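Local structure of arylesterase (Sulfolobus solfataricus, 5L2P) at residues T93-A96 / I97-L101; I133-A136 / R137-G141. The protein hydrolyses aromatic esters, p-nitrophenyl esters of fatty acids and aryl dialkyl phosphates such as paraoxon, as a serine esterase of broad substrate specificity. One frame throughout, in Å; residues are numbered along the deposited sequence.

Interaction 1: T93-A96 / I97-L101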
loop_
_atom_site.group_PDB
_atom_site.type_symbol
_atom_site.label_atom_id
_atom_site.label_comp_id
_atom_site.label_asym_id
_atom_site.label_seq_id
_atom_site.Cartn_x
_atom_site.Cartn_y
_atom_site.Cartn_z
ATOM N N THR A 93 -32.319 12.186 3.569
ATOM C CA THR A 93 -31.426 11.051 3.278
ATOM C C THR A 93 -30.377 10.810 4.370
ATOM O O THR A 93 -29.976 9.670 4.578
ATOM C CB THR A 93 -30.701 11.220 1.925
ATOM O OG1 THR A 93 -29.884 12.390 1.971
ATOM C CG2 THR A 93 -31.714 11.297 0.778
ATOM N N GLU A 94 -29.955 11.874 5.044
ATOM C CA GLU A 94 -29.059 11.761 6.164
ATOM C C GLU A 94 -29.700 12.187 7.493
ATOM O O GLU A 94 -29.013 12.557 8.451
ATOM C CB GLU A 94 -27.775 12.561 5.866
ATOM C CG GLU A 94 -26.906 11.840 4.843
ATOM C CD GLU A 94 -25.577 12.526 4.548
ATOM O OE1 GLU A 94 -25.039 13.268 5.415
ATOM O OE2 GLU A 94 -25.064 12.317 3.423
ATOM N N ASP A 95 -31.023 12.098 7.570
ATOM C CA ASP A 95 -31.766 12.416 8.804
ATOM C C ASP A 95 -31.327 11.541 9.978
ATOM O O ASP A 95 -31.145 12.021 11.087
ATOM C CB ASP A 95 -33.261 12.267 8.528
ATOM C CG ASP A 95 -34.127 12.633 9.736
ATOM O OD1 ASP A 95 -34.407 13.821 9.967
ATOM O OD2 ASP A 95 -34.538 11.717 10.475
ATOM N N ALA A 96 -31.175 10.251 9.720
ATOM C CA ALA A 96 -30.766 9.268 10.744
ATOM C C ALA A 96 -29.362 9.561 11.303
ATOM O O ALA A 96 -29.125 9.354 12.507
ATOM C CB ALA A 96 -30.813 7.834 10.195
ATOM N N ILE A 97 -28.471 10.055 10.440
ATOM C CA ILE A 97 -27.147 10.479 10.882
ATOM C C ILE A 97 -27.228 11.689 11.805
ATOM O O ILE A 97 -26.545 11.721 12.847
ATOM C CB ILE A 97 -26.192 10.781 9.734
ATOM C CG1 ILE A 97 -26.051 9.548 8.814
ATOM C CG2 ILE A 97 -24.814 11.151 10.280
ATOM C CD1 ILE A 97 -25.696 8.229 9.501
ATOM N N SER A 98 -28.057 12.670 11.422
ATOM C CA SER A 98 -28.189 13.894 12.197
ATOM C C SER A 98 -28.694 13.615 13.590
ATOM O O SER A 98 -28.265 14.259 14.533
ATOM C CB SER A 98 -29.128 14.869 11.509
ATOM O OG SER A 98 -28.763 15.104 10.154
ATOM N N ARG A 99 -29.632 12.674 13.702
ATOM C CA ARG A 99 -30.223 12.290 14.990
ATOM C C ARG A 99 -29.200 11.636 15.910
ATOM O O ARG A 99 -29.099 11.996 17.074
ATOM C CB ARG A 99 -31.394 11.307 14.804
ATOM C CG ARG A 99 -32.604 11.933 14.204
ATOM C CD ARG A 99 -33.490 10.913 13.469
ATOM N NE ARG A 99 -34.782 11.486 13.174
ATOM C CZ ARG A 99 -35.740 11.652 14.075
ATOM N NH1 ARG A 99 -35.584 11.255 15.311
ATOM N NH2 ARG A 99 -36.898 12.195 13.732
ATOM N N ILE A 100 -28.471 10.647 15.393
ATOM C CA ILE A 100 -27.416 9.995 16.168
ATOM C C ILE A 100 -26.326 11.006 16.544
ATOM O O ILE A 100 -25.792 10.969 17.661
ATOM C CB ILE A 100 -26.784 8.836 15.411
ATOM C CG1 ILE A 100 -27.813 7.730 15.166
ATOM C CG2 ILE A 100 -25.618 8.238 16.191
ATOM C CD1 ILE A 100 -27.401 6.765 14.063
ATOM N N LEU A 101 -26.005 11.920 15.629
ATOM C CA LEU A 101 -24.932 12.875 15.861
ATOM C C LEU A 101 -25.286 13.847 16.969
ATOM O O LEU A 101 -24.459 14.133 17.869
ATOM C CB LEU A 101 -24.578 13.625 14.570
ATOM C CG LEU A 101 -23.389 14.612 14.655
ATOM C CD1 LEU A 101 -22.057 13.942 14.964
ATOM C CD2 LEU A 101 -23.338 15.354 13.343
#

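Interaction 2: I133-A136 / R137-G141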
loop_
_atom_site.group_PDB
_atom_site.type_symbol
_atom_site.label_atom_id
_atom_site.label_comp_id
_atom_site.label_asym_id
_atom_site.label_seq_id
_atom_site.Cartn_x
_atom_site.Cartn_y
_atom_site.Cartn_z
ATOM N N ILE A 133 -24.147 28.765 7.675
ATOM C CA ILE A 133 -23.263 28.929 8.857
ATOM C C ILE A 133 -23.321 30.359 9.384
ATOM O O ILE A 133 -23.421 30.575 10.591
ATOM C CB ILE A 133 -21.785 28.593 8.537
ATOM C CG1 ILE A 133 -21.625 27.136 8.140
ATOM C CG2 ILE A 133 -20.836 28.917 9.709
ATOM C CD1 ILE A 133 -20.253 26.866 7.569
ATOM N N VAL A 134 -23.252 31.324 8.468
ATOM C CA VAL A 134 -23.377 32.732 8.835
ATOM C C VAL A 134 -24.737 33.012 9.484
ATOM O O VAL A 134 -24.804 33.705 10.481
ATOM C CB VAL A 134 -23.198 33.637 7.595
ATOM C CG1 VAL A 134 -23.535 35.091 7.888
ATOM C CG2 VAL A 134 -21.792 33.498 7.057
ATOM N N TRP A 135 -25.810 32.438 8.939
ATOM C CA TRP A 135 -27.166 32.563 9.550
ATOM C C TRP A 135 -27.198 32.017 10.962
ATOM O O TRP A 135 -27.724 32.650 11.841
ATOM C CB TRP A 135 -28.218 31.857 8.682
ATOM C CG TRP A 135 -29.565 31.872 9.244
ATOM C CD1 TRP A 135 -30.499 32.813 9.032
ATOM C CD2 TRP A 135 -30.143 30.919 10.154
ATOM N NE1 TRP A 135 -31.627 32.529 9.758
ATOM C CE2 TRP A 135 -31.441 31.366 10.445
ATOM C CE3 TRP A 135 -29.686 29.756 10.760
ATOM C CZ2 TRP A 135 -32.302 30.690 11.307
ATOM C CZ3 TRP A 135 -30.531 29.095 11.661
ATOM C CH2 TRP A 135 -31.834 29.557 11.910
ATOM N N ALA A 136 -26.636 30.837 11.177
ATOM C CA ALA A 136 -26.594 30.220 12.517
ATOM C C ALA A 136 -25.831 31.077 13.520
ATOM O O ALA A 136 -26.239 31.203 14.692
ATOM C CB ALA A 136 -25.945 28.849 12.436
ATOM N N ARG A 137 -24.709 31.650 13.075
ATOM C CA ARG A 137 -23.912 32.523 13.947
ATOM C C ARG A 137 -24.678 33.795 14.284
ATOM O O ARG A 137 -24.685 34.220 15.429
ATOM C CB ARG A 137 -22.572 32.880 13.295
ATOM C CG ARG A 137 -21.636 33.587 14.215
ATOM C CD ARG A 137 -20.498 34.192 13.436
ATOM N NE ARG A 137 -20.964 35.298 12.611
ATOM C CZ ARG A 137 -20.152 36.049 11.876
ATOM N NH1 ARG A 137 -18.840 35.792 11.869
ATOM N NH2 ARG A 137 -20.649 37.051 11.145
ATOM N N ASP A 138 -25.314 34.399 13.279
ATOM C CA ASP A 138 -26.185 35.562 13.477
ATOM C C ASP A 138 -27.384 35.300 14.391
ATOM O O ASP A 138 -27.829 36.204 15.067
ATOM C CB ASP A 138 -26.698 36.089 12.137
ATOM C CG ASP A 138 -25.601 36.734 11.303
ATOM O OD1 ASP A 138 -24.496 36.959 11.848
ATOM O OD2 ASP A 138 -25.835 37.019 10.101
ATOM N N ASN A 139 -27.906 34.079 14.402
ATOM C CA ASN A 139 -29.005 33.687 15.304
ATOM C C ASN A 139 -28.578 32.861 16.524
ATOM O O ASN A 139 -29.375 32.097 17.050
ATOM C CB ASN A 139 -30.058 32.889 14.525
ATOM C CG ASN A 139 -30.686 33.688 13.420
ATOM O OD1 ASN A 139 -30.024 34.423 12.714
ATOM N ND2 ASN A 139 -31.971 33.562 13.283
ATOM N N ALA A 140 -27.322 32.990 16.924
ATOM C CA ALA A 140 -26.727 32.161 17.995
ATOM C C ALA A 140 -27.467 32.246 19.320
ATOM O O ALA A 140 -27.654 31.246 20.013
ATOM C CB ALA A 140 -25.275 32.576 18.207
ATOM N N GLY A 141 -27.868 33.459 19.679
ATOM C CA GLY A 141 -28.623 33.701 20.915
ATOM C C GLY A 141 -29.986 33.038 20.882
ATOM O O GLY A 141 -30.418 32.462 21.877
#

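Interaction 1: T93-A96 / I97-L101
D95 and R99, one helical turn apart, are joined by a salt bridge in which R99 NE gives its hydrogen to D95 OD2 over 2.7 Å. The carboxylate oxygen lies in the guanidinium plane, whereas NE comes from the syn side, tilted out of the carboxylate plane; the two flat groups are turned 60° against each other. D95 holds CG anti to its own nitrogen (chi1 -178°), and the extended R99 chain runs from CG to NE past D95 O to meet it. Toward R99, which is partly exposed, the contact is looser, though NH1 is hydrogen-bonded to D45 O; D95 itself is buried, its OD1 hydrogen-bonded to Y67 OH. The turn begins helix 95-105, the crossover helix of the beta-alpha-beta unit between strands 77-81 and 108-112 of the alpha/beta hydrolase fold, with E94 as its N-cap. E94 O accepts the backbone N of S98 at 3.1 Å, and S98 OG lies equally near that oxygen. H80 is hydrogen-bonded to S98 OG through ND1 and to E94 OE1 through NE2, while E94 OE2 pairs with G83 N of the probable oxyanion-hole motif; the E94 side chain is about 6 Å from that of S156, the probable nucleophile. On the closely packed, buried side, where A96 O accepts I100 N, A96 packs on V42, I97 on F153 and S290, and I100 on T294.

Interaction 2: I133-A136 / R137-G141
N139 CG lies over one face of the W135 indole, 3.8 Å from W135 CE2, with the amide and ring planes 33° apart. The orientation of the N139 amide is doubtful, so its N and O may be exchanged. The pair marks the C-terminal end of helix 124-138 in the alpha/beta hydrolase fold, where N139 has already departed from the helical backbone. W135 sets CG anti to its backbone N (chi1 177°), which carries the ring to the N139 side chain; the indole also packs on M53 and I55 of strand 49-56. With an alanine in place of W135, the N139 side chain would probably be freer to turn and M53 and I55 would lose this cover. N139 N still hydrogen-bonds W135 O at 2.9 Å, with an N-H...O angle of 143°, more bent than the bond from D138 N to V134 O one residue earlier. The guanidinium of R137 has D138 OD1 at its edge, in plane, but the salt bridge from R137 NH2 to that oxygen is long at 3.9 Å. I133 and A136 turn instead to the sheet, against M79. V134 and D138 run side by side, V134 CG1 3.7 Å from D138 OD2.

In the fold
Both interactions lie at helix ends, but opposite ones: interaction 1 opens helix 95-105 and interaction 2 closes helix 124-138. Interaction 1 is largely buried, its centre about 12 Å from the centre of the chain, whereas interaction 2 is partly buried, its centre about 20 Å from it. The two helices share a neighbour in the central sheet: strand 150-155 meets I97 and L101 of the first and I133 and R137 of the second. In interaction 1, E94 carries polar chemistry toward the active site, the D95-R99 bridge lies toward strand 61-68, and I97 and I100 give an apolar face. In interaction 2, an aromatic-amide contact and a long ion pair border the surface. The centres of the two lie about 21 Å apart and the segments do not touch.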